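Side-chain contact in putative Glycosidase (Bacteroides thetaiotaomicron, PDB 3R67), which is a putative glycosidase of unproven function that probably adopts the five-bladed beta-propeller fold of its family: residues F17-E21 with G22-I26. Residues are numbered along the deposited sequence; the frame is centred on the assembly and turned at random.
Sequences FQRPE and GINPI
P20 and I23 face each other across a tight beta turn, P20-E21-G22-I23, and their side chains cross at about a right angle. The closer packing is on this side: CG of the proline ring lies 3.8 Å from I23 CB and 3.9 Å from its CG2. I23 CG1 lies beside its own backbone N (chi1 -70°), on the side where P20 CB is 3.9 Å away. A rigid ring and a beta-branched chain suit this place, since both offer apolar surface close to the backbone, and both also touch L93. The turn has type II geometry, and G22, at its third position, takes the positive phi (58°) that glycine favours. No direct bond closes the turn, P20 O and I23 N standing 3.6 Å apart; instead water 1 links P20 O (2.6 Å) to N24 N (3.1 Å), one residue further on, donating to the first and accepting from the second. N24 brings its ND2 to 4.0 Å from P20 CD, while its OD1 accepts the V348 backbone N-H. At the loose, exposed apex the CB bond of E21 points away, as suits a charged residue on a surface turn. Backbone bonds of Q18 with V350 and I26 with V346 join the two flanks of the loop to strand 345-351. The chemistry implies a surface turn shaped by apolar packing, glycine's backbone freedom and a bridging water, with the asparagine amide tying it to the strand.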
loop_
_atom_site.group_PDB
_atom_site.type_symbol
_atom_site.label_atom_id
_atom_site.label_comp_id
_atom_site.label_asym_id
_atom_site.label_seq_id
_atom_site.Cartn_x
_atom_site.Cartn_y
_atom_site.Cartn_z
ATOM N N PHE A 17 -13.697 0.351 -11.527
ATOM C CA PHE A 17 -12.290 0.265 -11.921
ATOM C C PHE A 17 -12.168 -0.834 -12.948
ATOM O O PHE A 17 -12.558 -1.970 -12.673
ATOM C CB PHE A 17 -11.322 0.051 -10.750
ATOM C CG PHE A 17 -11.005 1.285 -9.950
ATOM C CD1 PHE A 17 -10.048 2.194 -10.390
ATOM C CD2 PHE A 17 -11.624 1.515 -8.729
ATOM C CE1 PHE A 17 -9.761 3.353 -9.652
ATOM C CE2 PHE A 17 -11.309 2.657 -7.970
ATOM C CZ PHE A 17 -10.386 3.571 -8.444
ATOM N N GLN A 18 -11.676 -0.494 -14.150
ATOM C CA GLN A 18 -11.585 -1.428 -15.270
ATOM C C GLN A 18 -10.158 -1.623 -15.739
ATOM O O GLN A 18 -9.361 -0.676 -15.747
ATOM C CB GLN A 18 -12.427 -0.903 -16.449
ATOM C CG GLN A 18 -13.915 -0.681 -16.131
ATOM C CD GLN A 18 -14.662 -1.941 -15.752
ATOM O OE1 GLN A 18 -14.404 -3.035 -16.276
ATOM N NE2 GLN A 18 -15.654 -1.795 -14.877
ATOM N N ARG A 19 -9.843 -2.850 -16.163
ATOM C CA ARG A 19 -8.525 -3.206 -16.693
ATOM C C ARG A 19 -8.355 -2.611 -18.096
ATOM O O ARG A 19 -9.128 -2.953 -18.991
ATOM C CB ARG A 19 -8.341 -4.746 -16.716
ATOM C CG ARG A 19 -8.184 -5.371 -15.349
ATOM C CD ARG A 19 -8.553 -6.843 -15.331
ATOM N NE ARG A 19 -8.422 -7.414 -13.983
ATOM C CZ ARG A 19 -9.357 -7.368 -13.039
ATOM N NH1 ARG A 19 -10.501 -6.730 -13.257
ATOM N NH2 ARG A 19 -9.139 -7.927 -11.853
ATOM N N PRO A 20 -7.393 -1.681 -18.306
ATOM C CA PRO A 20 -7.175 -1.150 -19.664
ATOM C C PRO A 20 -6.601 -2.238 -20.564
ATOM O O PRO A 20 -5.760 -3.028 -20.101
ATOM C CB PRO A 20 -6.196 -0.001 -19.443
ATOM C CG PRO A 20 -5.467 -0.364 -18.207
ATOM C CD PRO A 20 -6.361 -1.194 -17.362
ATOM N N GLU A 21 -7.068 -2.307 -21.819
ATOM C CA GLU A 21 -6.713 -3.364 -22.773
ATOM C C GLU A 21 -5.242 -3.299 -23.173
ATOM O O GLU A 21 -4.711 -2.207 -23.440
ATOM C CB GLU A 21 -7.589 -3.303 -24.046
ATOM C CG GLU A 21 -9.082 -3.476 -23.804
ATOM C CD GLU A 21 -9.827 -2.339 -23.129
ATOM O OE1 GLU A 21 -9.319 -1.192 -23.143
ATOM O OE2 GLU A 21 -10.967 -2.581 -22.669
ATOM N N GLY A 22 -4.625 -4.490 -23.181
ATOM C CA GLY A 22 -3.241 -4.752 -23.542
ATOM C C GLY A 22 -2.185 -4.030 -22.741
ATOM O O GLY A 22 -1.060 -3.926 -23.205
ATOM N N ILE A 23 -2.493 -3.595 -21.519
ATOM C CA ILE A 23 -1.565 -2.806 -20.704
ATOM C C ILE A 23 -0.875 -3.631 -19.587
ATOM O O ILE A 23 0.314 -3.403 -19.328
ATOM C CB ILE A 23 -2.372 -1.621 -20.076
ATOM C CG1 ILE A 23 -2.774 -0.600 -21.161
ATOM C CG2 ILE A 23 -1.652 -0.909 -18.927
ATOM C CD1 ILE A 23 -1.630 0.052 -22.026
ATOM N N ASN A 24 -1.604 -4.531 -18.916
ATOM C CA ASN A 24 -1.086 -5.254 -17.759
ATOM C C ASN A 24 -0.368 -6.567 -18.135
ATOM O O ASN A 24 -0.783 -7.244 -19.063
ATOM C CB ASN A 24 -2.226 -5.557 -16.791
ATOM C CG ASN A 24 -2.790 -4.306 -16.183
ATOM O OD1 ASN A 24 -2.047 -3.404 -15.795
ATOM N ND2 ASN A 24 -4.105 -4.254 -15.994
ATOM N N PRO A 25 0.723 -6.940 -17.413
ATOM C CA PRO A 25 1.340 -6.222 -16.267
ATOM C C PRO A 25 2.130 -5.007 -16.712
ATOM O O PRO A 25 2.744 -4.998 -17.767
ATOM C CB PRO A 25 2.264 -7.273 -15.645
ATOM C CG PRO A 25 2.627 -8.185 -16.773
ATOM C CD PRO A 25 1.445 -8.195 -17.719
ATOM N N ILE A 26 2.099 -3.974 -15.901
ATOM C CA ILE A 26 2.877 -2.780 -16.183
ATOM C C ILE A 26 4.342 -2.993 -15.688
ATOM O O ILE A 26 5.240 -2.366 -16.225
ATOM C CB ILE A 26 2.240 -1.496 -15.587
ATOM C CG1 ILE A 26 2.151 -1.526 -14.043
ATOM C CG2 ILE A 26 0.864 -1.254 -16.210
ATOM C CD1 ILE A 26 2.101 -0.171 -13.386
HETATM O O HOH W 1 -4.574 -5.208 -19.292
#